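Local coordinates for protein xyloglucan-specific endo-beta-1,4-glucanase BoGH9A (PDB 6DHT) that hydrolyses internal beta-1,4-glucosidic linkages of the xyloglucan backbone, releasing xyloglucan oligosaccharides at the bacterial cell surface, at residues Leu185-Phe197 / Ala555-Leu567. Residues are numbered along the deposited sequence; the frame is centred on the assembly and turned at random.
With EDO (1,2-ethanediol), chain P.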
ATOM      1  N   LEU A 185       1.031   2.951  -7.356  1.00 11.64           N
ATOM      2  CA  LEU A 185       1.183   1.538  -7.030  1.00 11.66           C
ATOM      3  C   LEU A 185      -0.128   0.791  -7.285  1.00 11.16           C
ATOM      4  O   LEU A 185      -0.124  -0.257  -7.944  1.00 10.98           O
ATOM      5  CB  LEU A 185       1.631   1.375  -5.568  1.00 11.12           C
ATOM      6  CG  LEU A 185       1.765  -0.082  -5.105  1.00 11.93           C
ATOM      7  CD1 LEU A 185       2.754  -0.859  -5.952  1.00 12.37           C
ATOM      8  CD2 LEU A 185       2.165  -0.109  -3.644  1.00 13.05           C
ATOM      9  N   MET A 186      -1.250   1.316  -6.796  1.00 11.34           N
ATOM     10  CA  MET A 186      -2.516   0.625  -6.950  1.00 10.77           C
ATOM     11  C   MET A 186      -2.894   0.533  -8.416  1.00 10.83           C
ATOM     12  O   MET A 186      -3.408  -0.497  -8.870  1.00 11.68           O
ATOM     13  CB  MET A 186      -3.622   1.247  -6.107  1.00 11.28           C
ATOM     14  CG  MET A 186      -3.382   1.050  -4.615  1.00 10.59           C
ATOM     15  SD  MET A 186      -4.669   1.713  -3.565  1.00 12.09           S
ATOM     16  CE  MET A 186      -4.299   3.435  -3.618  1.00 11.77           C
ATOM     17  N   GLN A 187      -2.651   1.598  -9.160  1.00 11.19           N
ATOM     18  CA  GLN A 187      -2.955   1.609 -10.599  1.00 10.70           C
ATOM     19  C   GLN A 187      -2.001   0.735 -11.404  1.00 11.93           C
ATOM     20  O   GLN A 187      -2.334   0.323 -12.530  1.00 12.04           O
ATOM     21  CB  GLN A 187      -3.038   3.070 -11.126  1.00 10.97           C
ATOM     22  CG  GLN A 187      -4.299   3.744 -10.619  1.00 12.75           C
ATOM     23  CD  GLN A 187      -4.646   5.111 -11.206  1.00 12.58           C
ATOM     24  OE1 GLN A 187      -5.795   5.527 -11.071  1.00 14.94           O
ATOM     25  NE2 GLN A 187      -3.685   5.820 -11.769  1.00 12.39           N
ATOM     26  N   SER A 188      -0.819   0.424 -10.884  1.00 12.25           N
ATOM     27  CA  SER A 188       0.060  -0.561 -11.528  1.00 12.48           C
ATOM     28  C   SER A 188      -0.630  -1.930 -11.472  1.00 12.48           C
ATOM     29  O   SER A 188      -0.710  -2.651 -12.481  1.00 13.34           O
ATOM     30  CB  SER A 188       1.428  -0.642 -10.835  1.00 13.09           C
ATOM     31  OG  SER A 188       2.121   0.596 -10.904  1.00 14.04           O
ATOM     32  N   ILE A 189      -1.161  -2.309 -10.317  1.00 11.34           N
ATOM     33  CA  ILE A 189      -1.800  -3.618 -10.193  1.00 11.69           C
ATOM     34  C   ILE A 189      -3.143  -3.638 -10.954  1.00 12.87           C
ATOM     35  O   ILE A 189      -3.505  -4.642 -11.594  1.00 12.22           O
ATOM     36  CB  ILE A 189      -1.924  -4.035  -8.682  1.00 12.46           C
ATOM     37  CG1 ILE A 189      -0.603  -4.658  -8.172  1.00 14.26           C
ATOM     38  CG2 ILE A 189      -3.035  -5.032  -8.432  1.00 13.22           C
ATOM     39  CD1 ILE A 189       0.566  -3.800  -8.198  1.00 19.07           C
ATOM     40  N   TYR A 190      -3.861  -2.522 -10.914  1.00 12.42           N
ATOM     41  CA  TYR A 190      -5.090  -2.391 -11.699  1.00 12.05           C
ATOM     42  C   TYR A 190      -4.902  -2.799 -13.171  1.00 12.66           C
ATOM     43  O   TYR A 190      -5.714  -3.540 -13.743  1.00 14.13           O
ATOM     44  CB  TYR A 190      -5.598  -0.941 -11.614  1.00 12.85           C
ATOM     45  CG  TYR A 190      -6.761  -0.708 -12.542  1.00 13.35           C
ATOM     46  CD1 TYR A 190      -8.054  -1.056 -12.161  1.00 14.02           C
ATOM     47  CD2 TYR A 190      -6.556  -0.146 -13.802  1.00 14.57           C
ATOM     48  CE1 TYR A 190      -9.121  -0.901 -13.054  1.00 14.46           C
ATOM     49  CE2 TYR A 190      -7.584   0.020 -14.656  1.00 13.26           C
ATOM     50  CZ  TYR A 190      -8.865  -0.330 -14.276  1.00 13.34           C
ATOM     51  OH  TYR A 190      -9.884  -0.149 -15.214  1.00 18.50           O
ATOM     52  N   GLN A 191      -3.819  -2.323 -13.773  1.00 11.29           N
ATOM     53  CA  GLN A 191      -3.554  -2.560 -15.196  1.00 13.55           C
ATOM     54  C   GLN A 191      -3.326  -4.023 -15.513  1.00 14.65           C
ATOM     55  O   GLN A 191      -3.508  -4.445 -16.665  1.00 17.02           O
ATOM     56  CB  GLN A 191      -2.362  -1.724 -15.641  1.00 13.25           C
ATOM     57  CG  GLN A 191      -2.680  -0.239 -15.801  1.00 13.65           C
ATOM     58  CD  GLN A 191      -1.449   0.602 -16.039  1.00 14.61           C
ATOM     59  OE1 GLN A 191      -1.078   0.869 -17.178  1.00 20.66           O
ATOM     60  NE2 GLN A 191      -0.835   1.079 -14.979  1.00 14.64           N
ATOM     61  N   LEU A 192      -2.951  -4.825 -14.524  1.00 12.71           N
ATOM     62  CA  LEU A 192      -2.732  -6.270 -14.708  1.00 13.33           C
ATOM     63  C   LEU A 192      -4.003  -7.082 -14.596  1.00 12.86           C
ATOM     64  O   LEU A 192      -4.031  -8.223 -15.066  1.00 15.40           O
ATOM     65  CB  LEU A 192      -1.774  -6.785 -13.640  1.00 16.20           C
ATOM     66  CG  LEU A 192      -0.361  -6.215 -13.585  1.00 20.80           C
ATOM     67  CD1 LEU A 192       0.323  -6.614 -12.284  1.00 21.25           C
ATOM     68  CD2 LEU A 192       0.432  -6.631 -14.785  1.00 29.21           C
ATOM     69  N   PHE A 193      -5.032  -6.549 -13.939  1.00 12.22           N
ATOM     70  CA  PHE A 193      -6.224  -7.306 -13.580  1.00 12.62           C
ATOM     71  C   PHE A 193      -7.508  -6.540 -13.860  1.00 14.04           C
ATOM     72  O   PHE A 193      -8.339  -6.319 -13.004  1.00 14.55           O
ATOM     73  CB  PHE A 193      -6.159  -7.703 -12.086  1.00 13.87           C
ATOM     74  CG  PHE A 193      -4.944  -8.539 -11.734  1.00 13.14           C
ATOM     75  CD1 PHE A 193      -4.865  -9.854 -12.128  1.00 16.50           C
ATOM     76  CD2 PHE A 193      -3.883  -7.999 -11.040  1.00 14.90           C
ATOM     77  CE1 PHE A 193      -3.742 -10.611 -11.857  1.00 15.83           C
ATOM     78  CE2 PHE A 193      -2.756  -8.753 -10.768  1.00 14.08           C
ATOM     79  CZ  PHE A 193      -2.694 -10.063 -11.143  1.00 15.29           C
ATOM     80  N   LEU A 194      -7.684  -6.144 -15.107  1.00 13.04           N
ATOM     81  CA  LEU A 194      -8.813  -5.303 -15.449  1.00 14.05           C
ATOM     82  C   LEU A 194     -10.160  -5.927 -15.142  1.00 12.94           C
ATOM     83  O   LEU A 194     -11.053  -5.260 -14.644  1.00 15.32           O
ATOM     84  CB  LEU A 194      -8.745  -4.905 -16.948  1.00 16.62           C
ATOM     85  CG  LEU A 194      -7.562  -3.995 -17.341  1.00 16.19           C
ATOM     86  CD1 LEU A 194      -7.552  -3.708 -18.854  1.00 22.21           C
ATOM     87  CD2 LEU A 194      -7.576  -2.707 -16.607  1.00 18.62           C
ATOM     88  N   ASP A 195     -10.337  -7.208 -15.499  1.00 14.01           N
ATOM     89  CA  ASP A 195     -11.610  -7.891 -15.259  1.00 16.63           C
ATOM     90  C   ASP A 195     -11.918  -7.960 -13.767  1.00 14.44           C
ATOM     91  O   ASP A 195     -13.039  -7.723 -13.342  1.00 16.36           O
ATOM     92  CB  ASP A 195     -11.620  -9.319 -15.857  1.00 16.24           C
ATOM     93  CG  ASP A 195     -11.778  -9.343 -17.356  1.00 20.36           C
ATOM     94  OD1 ASP A 195     -12.105  -8.299 -17.968  1.00 17.56           O
ATOM     95  OD2 ASP A 195     -11.565 -10.448 -17.904  1.00 20.17           O
ATOM     96  N   TYR A 196     -10.903  -8.276 -12.971  1.00 15.08           N
ATOM     97  CA  TYR A 196     -11.069  -8.373 -11.520  1.00 14.72           C
ATOM     98  C   TYR A 196     -11.617  -7.077 -10.948  1.00 12.94           C
ATOM     99  O   TYR A 196     -12.597  -7.056 -10.207  1.00 14.77           O
ATOM    100  CB  TYR A 196      -9.727  -8.698 -10.854  1.00 15.64           C
ATOM    101  CG  TYR A 196      -9.795  -8.897  -9.349  1.00 15.55           C
ATOM    102  CD1 TYR A 196     -10.108 -10.138  -8.817  1.00 14.10           C
ATOM    103  CD2 TYR A 196      -9.575  -7.852  -8.468  1.00 14.60           C
ATOM    104  CE1 TYR A 196     -10.183 -10.351  -7.432  1.00 13.87           C
ATOM    105  CE2 TYR A 196      -9.640  -8.048  -7.081  1.00 14.78           C
ATOM    106  CZ  TYR A 196      -9.967  -9.277  -6.579  1.00 14.57           C
ATOM    107  OH  TYR A 196     -10.010  -9.426  -5.201  1.00 14.85           O
ATOM    108  N   PHE A 197     -10.982  -5.973 -11.321  1.00 13.11           N
ATOM    109  CA  PHE A 197     -11.407  -4.692 -10.804  1.00 14.94           C
ATOM    110  C   PHE A 197     -12.709  -4.179 -11.403  1.00 15.13           C
ATOM    111  O   PHE A 197     -13.428  -3.420 -10.760  1.00 16.51           O
ATOM    112  CB  PHE A 197     -10.278  -3.689 -10.919  1.00 15.01           C
ATOM    113  CG  PHE A 197      -9.158  -3.977  -9.963  1.00 12.92           C
ATOM    114  CD1 PHE A 197      -9.341  -3.815  -8.592  1.00 14.31           C
ATOM    115  CD2 PHE A 197      -7.937  -4.406 -10.415  1.00 13.17           C
ATOM    116  CE1 PHE A 197      -8.308  -4.113  -7.701  1.00 13.81           C
ATOM    117  CE2 PHE A 197      -6.905  -4.698  -9.516  1.00 14.53           C
ATOM    118  CZ  PHE A 197      -7.106  -4.540  -8.172  1.00 12.39           C
ATOM    119  N   ALA A 555      -1.924   1.026   0.309  1.00 10.51           N
ATOM    120  CA  ALA A 555      -1.750   0.840  -1.129  1.00 10.56           C
ATOM    121  C   ALA A 555      -1.042  -0.476  -1.369  1.00 10.83           C
ATOM    122  O   ALA A 555      -1.391  -1.222  -2.276  1.00 11.03           O
ATOM    123  CB  ALA A 555      -0.959   1.982  -1.725  1.00 11.21           C
ATOM    124  N   ALA A 556      -0.041  -0.765  -0.537  1.00 10.73           N
ATOM    125  CA  ALA A 556       0.683  -2.035  -0.616  1.00 10.72           C
ATOM    126  C   ALA A 556      -0.240  -3.210  -0.356  1.00 10.11           C
ATOM    127  O   ALA A 556      -0.189  -4.235  -1.030  1.00 11.68           O
ATOM    128  CB  ALA A 556       1.843  -2.048   0.364  1.00 12.95           C
ATOM    129  N   LEU A 557      -1.070  -3.081   0.672  1.00  9.96           N
ATOM    130  CA  LEU A 557      -2.043  -4.139   0.968  1.00 10.47           C
ATOM    131  C   LEU A 557      -3.034  -4.349  -0.161  1.00 10.73           C
ATOM    132  O   LEU A 557      -3.310  -5.483  -0.535  1.00 11.20           O
ATOM    133  CB  LEU A 557      -2.784  -3.788   2.255  1.00 12.01           C
ATOM    134  CG  LEU A 557      -3.841  -4.774   2.729  1.00 12.06           C
ATOM    135  CD1 LEU A 557      -3.219  -6.149   3.023  1.00 14.28           C
ATOM    136  CD2 LEU A 557      -4.582  -4.234   3.937  1.00 12.06           C
ATOM    137  N   VAL A 558      -3.580  -3.276  -0.721  1.00 11.12           N
ATOM    138  CA  VAL A 558      -4.471  -3.423  -1.881  1.00 11.26           C
ATOM    139  C   VAL A 558      -3.741  -4.114  -3.027  1.00 10.22           C
ATOM    140  O   VAL A 558      -4.283  -5.021  -3.673  1.00 10.72           O
ATOM    141  CB  VAL A 558      -4.947  -2.039  -2.365  1.00 10.87           C
ATOM    142  CG1 VAL A 558      -5.566  -2.117  -3.764  1.00 11.62           C
ATOM    143  CG2 VAL A 558      -5.946  -1.411  -1.409  1.00 12.84           C
ATOM    144  N   ALA A 559      -2.499  -3.699  -3.263  1.00 10.53           N
ATOM    145  CA  ALA A 559      -1.699  -4.293  -4.347  1.00 10.84           C
ATOM    146  C   ALA A 559      -1.530  -5.796  -4.174  1.00 11.79           C
ATOM    147  O   ALA A 559      -1.807  -6.557  -5.117  1.00 11.99           O
ATOM    148  CB  ALA A 559      -0.339  -3.626  -4.458  1.00 11.30           C
ATOM    149  N   LEU A 560      -1.100  -6.233  -3.001  1.00 10.27           N
ATOM    150  CA  LEU A 560      -0.797  -7.664  -2.823  1.00 11.12           C
ATOM    151  C   LEU A 560      -2.078  -8.473  -2.655  1.00 11.31           C
ATOM    152  O   LEU A 560      -2.233  -9.521  -3.271  1.00 12.11           O
ATOM    153  CB  LEU A 560       0.172  -7.936  -1.654  1.00 12.42           C
ATOM    154  CG  LEU A 560       0.691  -9.376  -1.679  1.00 11.69           C
ATOM    155  CD1 LEU A 560       1.381  -9.775  -3.011  1.00 14.13           C
ATOM    156  CD2 LEU A 560       1.615  -9.584  -0.503  1.00 14.18           C
ATOM    157  N   ALA A 561      -3.004  -8.017  -1.823  1.00 10.98           N
ATOM    158  CA  ALA A 561      -4.216  -8.806  -1.601  1.00  9.78           C
ATOM    159  C   ALA A 561      -5.034  -8.982  -2.886  1.00 11.83           C
ATOM    160  O   ALA A 561      -5.582 -10.058  -3.133  1.00 12.02           O
ATOM    161  CB  ALA A 561      -5.061  -8.183  -0.546  1.00 11.09           C
ATOM    162  N   SER A 562      -5.154  -7.912  -3.680  1.00 11.77           N
ATOM    163  CA  SER A 562      -5.958  -7.975  -4.894  1.00 11.45           C
ATOM    164  C   SER A 562      -5.318  -8.899  -5.885  1.00 11.39           C
ATOM    165  O   SER A 562      -6.011  -9.716  -6.496  1.00 13.00           O
ATOM    166  CB  SER A 562      -6.092  -6.620  -5.534  1.00 11.77           C
ATOM    167  OG  SER A 562      -6.671  -5.677  -4.627  1.00 11.86           O
ATOM    168  N   SER A 563      -4.012  -8.772  -6.093  1.00 11.59           N
ATOM    169  CA  SER A 563      -3.336  -9.629  -7.063  1.00 12.59           C
ATOM    170  C   SER A 563      -3.316 -11.100  -6.642  1.00 13.32           C
ATOM    171  O   SER A 563      -3.528 -11.976  -7.476  1.00 13.30           O
ATOM    172  CB  SER A 563      -1.928  -9.119  -7.377  1.00 12.88           C
ATOM    173  OG  SER A 563      -1.068  -9.150  -6.264  1.00 15.24           O
ATOM    174  N   LEU A 564      -3.103 -11.387  -5.360  1.00 13.45           N
ATOM    175  CA  LEU A 564      -3.130 -12.774  -4.894  1.00 12.72           C
ATOM    176  C   LEU A 564      -4.522 -13.371  -5.027  1.00 13.28           C
ATOM    177  O   LEU A 564      -4.669 -14.563  -5.374  1.00 14.58           O
ATOM    178  CB  LEU A 564      -2.642 -12.880  -3.447  1.00 10.82           C
ATOM    179  CG  LEU A 564      -1.167 -12.608  -3.195  1.00 12.19           C
ATOM    180  CD1 LEU A 564      -0.836 -12.774  -1.739  1.00 13.84           C
ATOM    181  CD2 LEU A 564      -0.232 -13.458  -4.073  1.00 14.46           C
ATOM    182  N   ASP A 565      -5.558 -12.600  -4.739  1.00 12.47           N
ATOM    183  CA  ASP A 565      -6.930 -13.076  -4.943  1.00 12.13           C
ATOM    184  C   ASP A 565      -7.239 -13.282  -6.437  1.00 15.82           C
ATOM    185  O   ASP A 565      -7.763 -14.334  -6.837  1.00 16.55           O
ATOM    186  CB  ASP A 565      -7.938 -12.129  -4.305  1.00 12.50           C
ATOM    187  CG  ASP A 565      -9.318 -12.704  -4.242  1.00 13.99           C
ATOM    188  OD1 ASP A 565      -9.477 -13.877  -3.781  1.00 15.43           O
ATOM    189  OD2 ASP A 565     -10.273 -12.001  -4.588  1.00 15.48           O
ATOM    190  N   ALA A 566      -6.897 -12.317  -7.279  1.00 13.56           N
ATOM    191  CA  ALA A 566      -7.137 -12.444  -8.720  1.00 14.20           C
ATOM    192  C   ALA A 566      -6.438 -13.665  -9.281  1.00 18.27           C
ATOM    193  O   ALA A 566      -7.017 -14.361 -10.131  1.00 19.69           O
ATOM    194  CB  ALA A 566      -6.675 -11.235  -9.422  1.00 15.83           C
ATOM    195  N   LEU A 567      -5.208 -13.923  -8.854  1.00 14.51           N
ATOM    196  CA  LEU A 567      -4.415 -15.031  -9.411  1.00 16.91           C
ATOM    197  C   LEU A 567      -4.837 -16.417  -8.921  1.00 25.13           C
ATOM    198  O   LEU A 567      -4.460 -17.433  -9.516  1.00 26.55           O
ATOM    199  CB  LEU A 567      -2.919 -14.804  -9.168  1.00 14.19           C
ATOM    200  CG  LEU A 567      -2.298 -13.689 -10.034  1.00 14.16           C
ATOM    201  CD1 LEU A 567      -0.939 -13.357  -9.515  1.00 17.66           C
ATOM    202  CD2 LEU A 567      -2.207 -14.110 -11.523  1.00 15.09           C
TER
HETATM  203  C1  EDO P 615      -2.210 -10.764 -15.236  1.00 31.07           C
HETATM  204  O1  EDO P 615      -2.253 -10.003 -16.457  1.00 48.25           O
HETATM  205  C2  EDO P 615      -3.241 -11.900 -15.228  1.00 36.19           C
HETATM  206  O2  EDO P 615      -2.595 -13.166 -15.395  1.00 45.23           O
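A566 sets its methyl between the rings of F193 and Y196, just past the C-terminal end of helix 185-192 in the (alpha/alpha)6 barrel of family 9 glycoside hydrolases. Helices 185-192 and 555-567 of this barrel pack through L185, M186 and I189; they run in the same direction, 15° apart, their axes coming within 8.8 Å at closest approach, and the small residues A555, A559 and S562 let larger side chains of 185-197 lie close. At the N-terminal end of both segments L185 CD2 rests on the backbone between A555 and A556. M186, its chain bent at the sulfur, crosses V558 at about a right angle, SD lying 3.9 Å from V558 CG1, and its side chain also touches F115 of helix 105-117 and M218 of helix 213-226. One turn on, I189 lays CG1 and CD1 against the methyl of A559.

F193, the N-cap residue of helix 194-199, turns one ring face to A566 CB, a CH-pi contact 4.0 Å from the ring centroid; CE2 presses on S563 CB, and L567 CD2 lies in the ring plane at the edge. The same A566 CB makes an off-centre CH-pi contact with Y196. F197 brings CZ to 3.5 Å from S562 CB, while Y196 CD2 stands over the centre of one F197 face. S562 OG turns back to its own helix and donates at 2.7 Å to V558 O, which also takes the helical N-H of S562.

Y196 swings its ring out opposite its own N (chi1 -177°), which carries the hydroxyl across to D565. Its ring and the carboxylate stand 81° apart. D565 OD1 is hydrogen-bonded to the hydroxyl of Y26, in the N-terminal Ig-like domain, while the Y196 hydroxyl donates to the anti lone pair of D565 OD2, OH to OD2 2.7 Å.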